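Local atomic coordinates of Agap007691-pb (Anopheles gambiae, PDB entry 5C98), a protein that belongs to the serpin family and is predicted to inhibit serine proteases, although its actual function has not been established. Residues Val101-Thr106 against His167-Phe172; Leu107-Glu112 against Leu307-Asp312; Val214-His219 against Gln270-Asp275; Arg223-Asp228 against Phe346-Asn351. All blocks are in the same frame, centred on the assembly; numbering follows the deposited sequence.

How the interactions relate
The four contacts form two groups at opposite sides of the chain's centre. Interactions 1 and 2 have centres about 12 Å apart and touch: the side chain of K168 packs on L107, and L169 packs on L307 and V309, so the end of the strand pair rests on the crossed loops. Interactions 3 and 4 lie closer still, about 8 Å between centres, joined by R216 against F346 and by a probable hydrogen bond between D275 OD1 and H349 NE2. Between the groups, interactions 1 and 3 have centres about 47 Å apart. Residues 335-343, between strands 320-328 and 346-349, are not modelled; serpins carry their reactive-centre loop there, and interaction 4 lies just beyond it.

Interaction 1 of 4, residues Val101-Thr106 against His167-Phe172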
# COMPACT_ATOMS: atom_id res chain seq x y z
N VAL A 101 0.08 -5.88 -15.88
CA VAL A 101 0.38 -7.29 -16.05
C VAL A 101 1.32 -7.45 -17.22
O VAL A 101 1.06 -6.90 -18.31
CB VAL A 101 -0.90 -8.11 -16.29
CG1 VAL A 101 -0.61 -9.58 -16.39
CG2 VAL A 101 -1.93 -7.84 -15.21
N LEU A 102 2.40 -8.21 -17.02
CA LEU A 102 3.24 -8.66 -18.12
C LEU A 102 2.92 -10.12 -18.44
O LEU A 102 2.79 -10.94 -17.54
CB LEU A 102 4.73 -8.58 -17.79
CG LEU A 102 5.33 -7.20 -17.56
CD1 LEU A 102 6.78 -7.36 -17.12
CD2 LEU A 102 5.24 -6.39 -18.84
N VAL A 103 2.80 -10.42 -19.72
CA VAL A 103 2.66 -11.79 -20.21
C VAL A 103 3.71 -12.03 -21.28
O VAL A 103 4.08 -11.13 -22.04
CB VAL A 103 1.25 -12.09 -20.77
CG1 VAL A 103 0.20 -12.07 -19.67
CG2 VAL A 103 0.88 -11.13 -21.89
N GLU A 104 4.21 -13.26 -21.33
CA GLU A 104 5.16 -13.64 -22.37
C GLU A 104 4.52 -13.54 -23.75
O GLU A 104 3.52 -14.22 -24.04
CB GLU A 104 5.68 -15.06 -22.12
CG GLU A 104 6.48 -15.70 -23.26
CD GLU A 104 7.62 -14.84 -23.79
OE1 GLU A 104 8.35 -14.24 -22.97
OE2 GLU A 104 7.76 -14.79 -25.04
N GLU A 105 5.12 -12.73 -24.62
CA GLU A 105 4.50 -12.39 -25.89
C GLU A 105 4.40 -13.57 -26.85
O GLU A 105 3.55 -13.54 -27.75
CB GLU A 105 5.27 -11.26 -26.57
CG GLU A 105 6.71 -11.60 -26.99
CD GLU A 105 7.47 -10.39 -27.51
OE1 GLU A 105 6.95 -9.26 -27.40
OE2 GLU A 105 8.60 -10.57 -28.02
N THR A 106 5.22 -14.60 -26.70
CA THR A 106 5.18 -15.68 -27.68
C THR A 106 4.10 -16.72 -27.39
O THR A 106 3.96 -17.66 -28.19
CB THR A 106 6.52 -16.40 -27.79
OG1 THR A 106 6.87 -16.96 -26.52
CG2 THR A 106 7.64 -15.45 -28.30
N HIS A 167 10.14 -16.53 -16.99
CA HIS A 167 8.82 -16.22 -16.47
C HIS A 167 7.81 -16.04 -17.60
O HIS A 167 8.16 -15.60 -18.70
CB HIS A 167 8.88 -14.91 -15.70
CG HIS A 167 9.66 -15.00 -14.43
ND1 HIS A 167 9.99 -16.20 -13.84
CD2 HIS A 167 10.14 -14.03 -13.62
CE1 HIS A 167 10.65 -15.96 -12.71
NE2 HIS A 167 10.76 -14.66 -12.56
N LYS A 168 6.55 -16.40 -17.32
CA LYS A 168 5.45 -16.22 -18.26
C LYS A 168 4.46 -15.14 -17.86
O LYS A 168 3.76 -14.63 -18.74
CB LYS A 168 4.66 -17.53 -18.42
CG LYS A 168 5.48 -18.70 -18.94
CD LYS A 168 4.60 -19.95 -19.07
CE LYS A 168 5.40 -21.22 -18.96
NZ LYS A 168 6.31 -21.40 -20.11
N LEU A 169 4.38 -14.78 -16.57
CA LEU A 169 3.27 -13.98 -16.05
C LEU A 169 3.74 -13.24 -14.82
O LEU A 169 4.18 -13.87 -13.85
CB LEU A 169 2.12 -14.90 -15.65
CG LEU A 169 0.89 -14.23 -15.06
CD1 LEU A 169 0.14 -13.41 -16.11
CD2 LEU A 169 -0.06 -15.30 -14.48
N MET A 170 3.60 -11.91 -14.82
CA MET A 170 4.00 -11.10 -13.67
C MET A 170 3.00 -9.99 -13.45
O MET A 170 2.39 -9.48 -14.40
CB MET A 170 5.36 -10.46 -13.88
CG MET A 170 6.45 -11.48 -14.20
SD MET A 170 8.11 -10.79 -14.05
CE MET A 170 8.27 -10.75 -12.28
N LEU A 171 2.82 -9.62 -12.18
CA LEU A 171 1.82 -8.66 -11.76
C LEU A 171 2.49 -7.52 -11.02
O LEU A 171 3.47 -7.73 -10.30
CB LEU A 171 0.79 -9.34 -10.82
CG LEU A 171 -0.36 -8.48 -10.29
CD1 LEU A 171 -1.24 -7.94 -11.43
CD2 LEU A 171 -1.16 -9.33 -9.32
N PHE A 172 1.96 -6.31 -11.17
CA PHE A 172 2.47 -5.10 -10.54
C PHE A 172 1.32 -4.28 -9.99
O PHE A 172 0.25 -4.22 -10.59
CB PHE A 172 3.31 -4.30 -11.54
CG PHE A 172 4.39 -5.13 -12.14
CD1 PHE A 172 5.63 -5.22 -11.53
CD2 PHE A 172 4.15 -5.89 -13.27
CE1 PHE A 172 6.60 -6.05 -12.07
CE2 PHE A 172 5.11 -6.71 -13.78
CZ PHE A 172 6.34 -6.79 -13.19
O HOH W 1 9.38 -16.00 -21.28
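V101 and V103 pair with L171 and L169 across two antiparallel strands, and between these non-hydrogen-bonded pairs lies the hydrogen-bonded pair L102-M170. L102 N gives to M170 O at 2.9 Å, and M170 N returns a bond of 3.0 Å to L102 O. This half is buried on both faces. On the valine face, L169 CD1 touches V101 CG1 at 3.9 Å and V103 CG1 at 3.8 Å. With chi1 at -177°, V101 has CG1 anti to its backbone N and CG2 beside that N, where CG2 meets L171 CD1. On the other face, L102 CD1 approaches F172 CE2 obliquely at 3.8 Å, beneath helix 133-146, the counterpart of the helix that crosses sheet A in serpins.

Packing is looser at the partly exposed end. E104 N bonds to K168 O, but the lysine side chain leads away, and a water links E104 OE1 (2.6 Å) to H167 O (2.9 Å). L130 N reaches OE1, while T106 N and OG1 approach E104 OE2 from opposite faces of the carboxylate. The buried half combines backbone bonds with apolar contacts; one backbone bond and the water join the outer end, where four donors on two carboxylate oxygens suggest an ionised E104.

Interaction 2 of 4, residues Leu107-Glu112 against Leu307-Asp312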
# COMPACT_ATOMS: atom_id res chain seq x y z
N LEU A 107 3.35 -16.59 -26.30
CA LEU A 107 2.32 -17.55 -25.94
C LEU A 107 0.95 -16.93 -26.21
O LEU A 107 0.60 -15.91 -25.61
CB LEU A 107 2.43 -17.94 -24.46
CG LEU A 107 3.75 -18.61 -24.03
CD1 LEU A 107 3.70 -18.93 -22.56
CD2 LEU A 107 3.97 -19.88 -24.85
N ARG A 108 0.16 -17.60 -27.04
CA ARG A 108 -1.21 -17.16 -27.27
C ARG A 108 -2.01 -17.23 -25.97
O ARG A 108 -1.91 -18.19 -25.20
CB ARG A 108 -1.86 -18.05 -28.33
CG ARG A 108 -3.24 -17.62 -28.73
CD ARG A 108 -3.76 -18.49 -29.87
NE ARG A 108 -5.20 -18.70 -29.81
CZ ARG A 108 -5.86 -19.56 -30.59
NH1 ARG A 108 -5.20 -20.26 -31.50
NH2 ARG A 108 -7.17 -19.70 -30.47
N LEU A 109 -2.79 -16.18 -25.72
CA LEU A 109 -3.63 -16.09 -24.54
C LEU A 109 -4.93 -16.86 -24.71
O LEU A 109 -5.49 -16.96 -25.80
CB LEU A 109 -3.96 -14.62 -24.25
CG LEU A 109 -2.74 -13.75 -23.91
CD1 LEU A 109 -3.13 -12.30 -23.83
CD2 LEU A 109 -2.13 -14.22 -22.59
N ASP A 110 -5.44 -17.38 -23.59
CA ASP A 110 -6.75 -18.01 -23.60
C ASP A 110 -7.83 -16.95 -23.75
O ASP A 110 -7.69 -15.81 -23.28
CB ASP A 110 -6.98 -18.77 -22.30
CG ASP A 110 -8.37 -19.39 -22.23
OD1 ASP A 110 -8.61 -20.30 -23.03
OD2 ASP A 110 -9.18 -18.94 -21.40
N SER A 111 -8.94 -17.35 -24.37
CA SER A 111 -10.02 -16.42 -24.67
C SER A 111 -10.67 -15.84 -23.43
O SER A 111 -11.12 -14.69 -23.45
CB SER A 111 -11.05 -17.09 -25.58
OG SER A 111 -11.51 -18.29 -24.98
N GLU A 112 -10.76 -16.61 -22.34
CA GLU A 112 -11.37 -16.06 -21.13
C GLU A 112 -10.43 -15.07 -20.45
O GLU A 112 -10.89 -14.06 -19.89
CB GLU A 112 -11.81 -17.17 -20.19
CG GLU A 112 -13.12 -17.82 -20.64
CD GLU A 112 -14.31 -16.91 -20.38
OE1 GLU A 112 -14.68 -16.79 -19.18
OE2 GLU A 112 -14.85 -16.33 -21.35
N LEU A 307 -3.08 -21.26 -12.69
CA LEU A 307 -3.82 -20.21 -13.40
C LEU A 307 -3.93 -20.51 -14.88
O LEU A 307 -2.92 -20.78 -15.56
CB LEU A 307 -3.14 -18.86 -13.23
CG LEU A 307 -2.87 -18.44 -11.79
CD1 LEU A 307 -2.22 -17.06 -11.69
CD2 LEU A 307 -4.16 -18.48 -10.98
N HIS A 308 -5.15 -20.41 -15.39
CA HIS A 308 -5.41 -20.64 -16.81
C HIS A 308 -5.33 -19.31 -17.54
O HIS A 308 -6.29 -18.55 -17.60
CB HIS A 308 -6.77 -21.28 -17.01
CG HIS A 308 -7.07 -21.62 -18.43
ND1 HIS A 308 -8.35 -21.72 -18.92
CD2 HIS A 308 -6.25 -21.87 -19.48
CE1 HIS A 308 -8.31 -22.02 -20.20
NE2 HIS A 308 -7.05 -22.12 -20.57
N VAL A 309 -4.15 -19.02 -18.08
CA VAL A 309 -3.88 -17.77 -18.78
C VAL A 309 -3.69 -17.99 -20.27
O VAL A 309 -4.15 -17.18 -21.08
CB VAL A 309 -2.63 -17.12 -18.18
CG1 VAL A 309 -2.18 -15.90 -19.00
CG2 VAL A 309 -2.88 -16.77 -16.73
N PHE A 310 -3.02 -19.07 -20.65
CA PHE A 310 -2.58 -19.28 -22.02
C PHE A 310 -3.43 -20.33 -22.75
O PHE A 310 -4.07 -21.20 -22.16
CB PHE A 310 -1.12 -19.69 -22.01
CG PHE A 310 -0.23 -18.64 -21.41
CD1 PHE A 310 0.02 -17.47 -22.10
CD2 PHE A 310 0.30 -18.77 -20.13
CE1 PHE A 310 0.79 -16.48 -21.57
CE2 PHE A 310 1.08 -17.78 -19.60
CZ PHE A 310 1.32 -16.63 -20.32
N HIS A 311 -3.40 -20.23 -24.07
CA HIS A 311 -4.19 -21.09 -24.92
C HIS A 311 -3.73 -22.54 -24.85
O HIS A 311 -4.55 -23.45 -24.65
CB HIS A 311 -4.09 -20.57 -26.35
CG HIS A 311 -4.74 -21.46 -27.35
ND1 HIS A 311 -6.11 -21.60 -27.43
CD2 HIS A 311 -4.22 -22.29 -28.28
CE1 HIS A 311 -6.41 -22.45 -28.39
NE2 HIS A 311 -5.28 -22.89 -28.92
N ASP A 312 -2.44 -22.79 -25.06
CA ASP A 312 -1.96 -24.17 -25.22
C ASP A 312 -0.61 -24.38 -24.55
O ASP A 312 0.28 -25.02 -25.12
CB ASP A 312 -1.87 -24.55 -26.69
CG ASP A 312 -1.00 -23.59 -27.49
OD1 ASP A 312 -0.22 -22.83 -26.88
OD2 ASP A 312 -1.10 -23.60 -28.74
O HOH W 2 -0.37 -20.64 -25.32
O HOH W 3 1.02 -20.27 -28.08
O HOH W 4 -8.64 -18.15 -18.84
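R108 crosses H311 obliquely, touching it from CB to the guanidinium. Its CB and CG each come within 3.9 Å of H311 CB, CG standing anti to the backbone N (chi1 -175°). CD then reaches H311 CG at 4.0 Å, and NE is closer to that same ring atom at 3.7 Å. CZ sits over the ring centre, 3.6 Å above its plane. At the tip NH1 faces H311 NE2 at 3.7 Å and NH2 faces H311 CE1 at 3.5 Å; the guanidinium and imidazole planes differ by only 7°, evidence of a flat stack.

The backbones beneath are bridged once, at L109 and F310, by H311 N to R108 O and by D110 N to V309 O, both 2.8 Å long. Here the loop leaving strand 95-104 of serpin sheet A enters helix 111-119, with D110 as N-cap: its OD2 accepts from E112 N at 3.0 Å, and a water connects OD2 to H308 O. D110 CB lies off-centre over the H308 ring.

Inward, F310 is sandwiched, with L107 CD1 over the centre of one face and V309 CG1 over the other. L109 CD2 touches F310 CE1 obliquely, and two further waters join the backbone of R108 to D312.

Interaction 3 of 4, residues Val214-His219 against Gln270-Asp275; sequences VRRCLH and QSCWTD
Four backbone hydrogen bonds join V214 to C272 and R216 to Q270. C272 N gives to V214 O at 2.9 Å and V214 N to C272 O at 3.1 Å; R216 N gives to Q270 O at 3.0 Å and Q270 N to R216 O, the straightest of the four (162° at the hydrogen). R215 and S271 lie between them as a non-hydrogen-bonded pair. The segment axes diverge by 102°, so within the segments the ladder spans only V214-R216 and Q270-C272; beyond them it continues through T274 and A212. C272 O is gripped twice: T274 OG1 donates to it at 2.9 Å from the face of the carbonyl opposite to that used by V214 N.

V214 CG2 meets T274 OG1 at 3.4 Å, the two side chains crossing at about a right angle. R216 bends back over the partner strand. Its CG sits between the backbone N and carbonyl carbon (chi1 69°) and touches C272 CB at 3.7 Å; C272 CB then lies over one guanidinium face, while NH1 packs against Q270 CB. On the other face of the strands R215 CG meets S271 OG at 3.5 Å. Strand 204-219 runs on to pair with strand 224-230, as where serpin sheets C and B share a strand. Against Q270-D275 the guanidinium makes packing contacts, and its cation-pi contact with F346 would help stabilise the charge.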
# COMPACT_ATOMS: atom_id res chain seq x y z
N VAL A 214 -7.42 19.21 15.25
CA VAL A 214 -7.40 17.86 14.70
C VAL A 214 -8.02 16.88 15.69
O VAL A 214 -7.95 17.05 16.91
CB VAL A 214 -5.98 17.40 14.31
CG1 VAL A 214 -5.48 18.15 13.09
CG2 VAL A 214 -5.01 17.54 15.49
N ARG A 215 -8.58 15.81 15.15
CA ARG A 215 -9.02 14.68 15.95
C ARG A 215 -7.81 13.97 16.56
O ARG A 215 -6.84 13.64 15.87
CB ARG A 215 -9.81 13.72 15.06
CG ARG A 215 -11.18 14.26 14.69
CD ARG A 215 -11.87 13.47 13.62
NE ARG A 215 -12.23 12.12 14.01
CZ ARG A 215 -13.24 11.81 14.83
NH1 ARG A 215 -13.96 12.77 15.40
NH2 ARG A 215 -13.50 10.54 15.10
N ARG A 216 -7.87 13.72 17.86
CA ARG A 216 -6.74 13.19 18.60
C ARG A 216 -7.25 12.32 19.73
O ARG A 216 -8.38 12.47 20.20
CB ARG A 216 -5.88 14.32 19.16
CG ARG A 216 -6.53 15.12 20.31
CD ARG A 216 -6.28 14.53 21.68
NE ARG A 216 -6.91 15.32 22.74
CZ ARG A 216 -8.18 15.19 23.13
NH1 ARG A 216 -8.97 14.29 22.56
NH2 ARG A 216 -8.66 15.96 24.09
N CYS A 217 -6.40 11.41 20.19
CA CYS A 217 -6.65 10.71 21.44
C CYS A 217 -5.35 10.10 21.96
O CYS A 217 -4.34 10.02 21.27
CB CYS A 217 -7.72 9.62 21.29
SG CYS A 217 -7.27 8.26 20.20
N LEU A 218 -5.39 9.74 23.23
CA LEU A 218 -4.39 8.86 23.78
C LEU A 218 -4.92 7.44 23.70
O LEU A 218 -6.13 7.21 23.74
CB LEU A 218 -4.14 9.20 25.25
CG LEU A 218 -3.63 10.59 25.59
CD1 LEU A 218 -3.39 10.72 27.11
CD2 LEU A 218 -2.37 10.89 24.82
N HIS A 219 -4.02 6.47 23.57
CA HIS A 219 -4.41 5.06 23.63
C HIS A 219 -3.45 4.37 24.60
O HIS A 219 -2.34 3.98 24.22
CB HIS A 219 -4.47 4.37 22.27
CG HIS A 219 -5.29 3.13 22.29
ND1 HIS A 219 -4.99 2.05 23.10
CD2 HIS A 219 -6.45 2.81 21.67
CE1 HIS A 219 -5.91 1.12 22.95
NE2 HIS A 219 -6.81 1.55 22.09
N GLN A 270 -11.35 12.90 19.34
CA GLN A 270 -12.08 14.14 19.54
C GLN A 270 -11.24 15.28 18.99
O GLN A 270 -10.02 15.32 19.19
CB GLN A 270 -12.35 14.38 21.03
CG GLN A 270 -13.35 13.42 21.63
CD GLN A 270 -14.76 13.62 21.09
OE1 GLN A 270 -15.23 14.76 20.96
NE2 GLN A 270 -15.44 12.52 20.78
N SER A 271 -11.89 16.20 18.28
CA SER A 271 -11.18 17.33 17.71
C SER A 271 -10.69 18.24 18.83
O SER A 271 -11.41 18.52 19.79
CB SER A 271 -12.10 18.12 16.78
OG SER A 271 -12.29 17.45 15.55
N CYS A 272 -9.46 18.72 18.68
CA CYS A 272 -8.81 19.43 19.76
C CYS A 272 -7.69 20.28 19.17
O CYS A 272 -6.99 19.83 18.27
CB CYS A 272 -8.25 18.39 20.73
SG CYS A 272 -7.33 19.06 22.07
N TRP A 273 -7.55 21.51 19.66
CA TRP A 273 -6.45 22.34 19.20
C TRP A 273 -5.14 21.71 19.64
O TRP A 273 -4.92 21.49 20.84
CB TRP A 273 -6.60 23.76 19.74
CG TRP A 273 -7.57 24.58 18.93
CD1 TRP A 273 -8.78 25.06 19.33
CD2 TRP A 273 -7.40 24.99 17.57
NE1 TRP A 273 -9.38 25.75 18.30
CE2 TRP A 273 -8.55 25.72 17.21
CE3 TRP A 273 -6.39 24.81 16.62
CZ2 TRP A 273 -8.72 26.28 15.94
CZ3 TRP A 273 -6.56 25.36 15.36
CH2 TRP A 273 -7.72 26.09 15.03
N THR A 274 -4.30 21.36 18.66
CA THR A 274 -3.12 20.54 18.90
C THR A 274 -1.88 21.23 18.36
O THR A 274 -1.87 21.69 17.22
CB THR A 274 -3.28 19.20 18.18
OG1 THR A 274 -4.41 18.51 18.71
CG2 THR A 274 -2.02 18.31 18.33
N ASP A 275 -0.83 21.27 19.17
CA ASP A 275 0.46 21.73 18.71
C ASP A 275 1.14 20.55 18.04
O ASP A 275 1.54 19.58 18.70
CB ASP A 275 1.32 22.27 19.85
CG ASP A 275 2.53 22.98 19.34
OD1 ASP A 275 3.54 22.32 19.11
OD2 ASP A 275 2.44 24.21 19.10

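Interaction 4 of 4, residues Arg223-Asp228 against Phe346-Asn351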
# COMPACT_ATOMS: atom_id res chain seq x y z
N ARG A 223 -0.21 2.11 23.87
CA ARG A 223 0.93 2.92 24.28
C ARG A 223 1.32 3.91 23.19
O ARG A 223 2.49 4.01 22.82
CB ARG A 223 2.15 2.09 24.71
CG ARG A 223 1.86 0.90 25.60
CD ARG A 223 1.30 1.34 26.91
NE ARG A 223 2.24 2.05 27.77
CZ ARG A 223 1.84 2.82 28.78
NH1 ARG A 223 0.54 2.98 29.04
NH2 ARG A 223 2.74 3.45 29.52
N CYS A 224 0.35 4.68 22.70
CA CYS A 224 0.66 5.68 21.69
C CYS A 224 -0.31 6.85 21.77
O CYS A 224 -1.45 6.71 22.23
CB CYS A 224 0.70 5.09 20.28
SG CYS A 224 -0.90 4.42 19.74
N LYS A 225 0.16 8.00 21.30
CA LYS A 225 -0.70 9.12 20.94
C LYS A 225 -1.18 8.94 19.51
O LYS A 225 -0.51 8.31 18.68
CB LYS A 225 0.09 10.42 21.01
CG LYS A 225 0.44 10.90 22.38
CD LYS A 225 1.14 12.26 22.33
CE LYS A 225 1.41 12.77 23.71
NZ LYS A 225 2.11 14.07 23.69
N VAL A 226 -2.36 9.48 19.21
CA VAL A 226 -2.97 9.34 17.89
C VAL A 226 -3.49 10.68 17.43
O VAL A 226 -4.16 11.38 18.19
CB VAL A 226 -4.15 8.36 17.96
CG1 VAL A 226 -4.70 8.10 16.60
CG2 VAL A 226 -3.72 7.06 18.63
N VAL A 227 -3.21 11.04 16.19
CA VAL A 227 -3.90 12.12 15.52
C VAL A 227 -4.38 11.61 14.17
O VAL A 227 -3.71 10.80 13.52
CB VAL A 227 -3.02 13.38 15.32
CG1 VAL A 227 -2.70 14.08 16.65
CG2 VAL A 227 -1.76 13.06 14.51
N ASP A 228 -5.53 12.07 13.74
CA ASP A 228 -6.05 11.74 12.41
C ASP A 228 -5.95 13.01 11.57
O ASP A 228 -6.67 13.98 11.83
CB ASP A 228 -7.48 11.21 12.48
CG ASP A 228 -7.80 10.22 11.37
OD1 ASP A 228 -7.04 10.15 10.37
OD2 ASP A 228 -8.83 9.53 11.50
N PHE A 346 -3.35 19.95 23.31
CA PHE A 346 -2.75 18.65 23.10
C PHE A 346 -1.45 18.93 22.37
O PHE A 346 -1.38 19.86 21.57
CB PHE A 346 -3.68 17.75 22.27
CG PHE A 346 -3.22 16.32 22.15
CD1 PHE A 346 -3.03 15.55 23.27
CD2 PHE A 346 -3.01 15.75 20.90
CE1 PHE A 346 -2.61 14.24 23.16
CE2 PHE A 346 -2.60 14.43 20.79
CZ PHE A 346 -2.40 13.68 21.92
N GLU A 347 -0.39 18.19 22.70
CA GLU A 347 0.85 18.24 21.96
C GLU A 347 1.03 16.92 21.25
O GLU A 347 0.84 15.84 21.83
CB GLU A 347 2.07 18.55 22.85
CG GLU A 347 2.19 20.05 23.17
CD GLU A 347 3.51 20.48 23.83
OE1 GLU A 347 3.52 21.59 24.39
OE2 GLU A 347 4.51 19.73 23.77
N PHE A 348 1.40 17.00 19.98
CA PHE A 348 1.74 15.81 19.19
C PHE A 348 2.98 16.16 18.39
O PHE A 348 2.89 16.71 17.30
CB PHE A 348 0.58 15.41 18.29
CG PHE A 348 0.78 14.10 17.58
CD1 PHE A 348 1.40 14.02 16.35
CD2 PHE A 348 0.28 12.94 18.15
CE1 PHE A 348 1.52 12.82 15.71
CE2 PHE A 348 0.41 11.74 17.51
CZ PHE A 348 1.02 11.68 16.29
N HIS A 349 4.13 15.83 18.94
CA HIS A 349 5.42 16.13 18.33
C HIS A 349 6.04 14.82 17.86
O HIS A 349 6.62 14.07 18.65
CB HIS A 349 6.30 16.88 19.32
CG HIS A 349 5.82 18.26 19.60
ND1 HIS A 349 6.45 19.11 20.48
CD2 HIS A 349 4.76 18.95 19.12
CE1 HIS A 349 5.82 20.26 20.51
NE2 HIS A 349 4.78 20.19 19.70
N ALA A 350 5.86 14.53 16.58
CA ALA A 350 6.28 13.26 16.01
C ALA A 350 7.76 13.37 15.64
O ALA A 350 8.12 13.64 14.49
CB ALA A 350 5.41 12.89 14.82
N ASN A 351 8.61 13.17 16.64
CA ASN A 351 10.06 13.30 16.53
C ASN A 351 10.76 11.99 16.78
O ASN A 351 11.95 11.96 17.11
CB ASN A 351 10.57 14.37 17.50
CG ASN A 351 10.09 14.14 18.92
OD1 ASN A 351 9.74 13.02 19.30
ND2 ASN A 351 10.05 15.22 19.70
O HOH W 5 4.31 14.76 21.82
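Over one face of the F348 ring stands V227 CG2, 3.6 Å from the centroid and 16° off the normal, which defines a CH-pi contact; the two side chains meet tip to tip. With chi1 at -69°, V227 CG1 lies anti to the carbonyl carbon and CG2 between it and N. CG1 reaches F348 CD2 at 3.5 Å and also lies at the edge of the F346 ring, 4.2 Å from CE2. One edge of F348 points at the opposing backbone, with K225 O 3.7 Å from CE2 and V226 N also near the ring plane.

K225 is oriented differently. Its extended chain slides past F346 in the opposite direction, CD passing 3.8 Å from F346 CZ. At its end NZ donates to E347 O at 2.9 Å from above the carbonyl plane. A water accepts from both NZ (3.0 Å) and H349 N, so NZ holds the strand directly at E347 and, through the water, at H349.

The strand segments cross at -95° with axes 8.4 Å apart, too far for backbone pairing; this is the meeting of two layers, in serpin terms sheet B against the first strand of sheet C. Strand 224-230, entered through a G1 beta bulge opposite H219, lies between strands 204-219 and 237-244, while strand 346-349 runs parallel to strand 270-287, where F346 touches C272 and T274 and F348 touches L276.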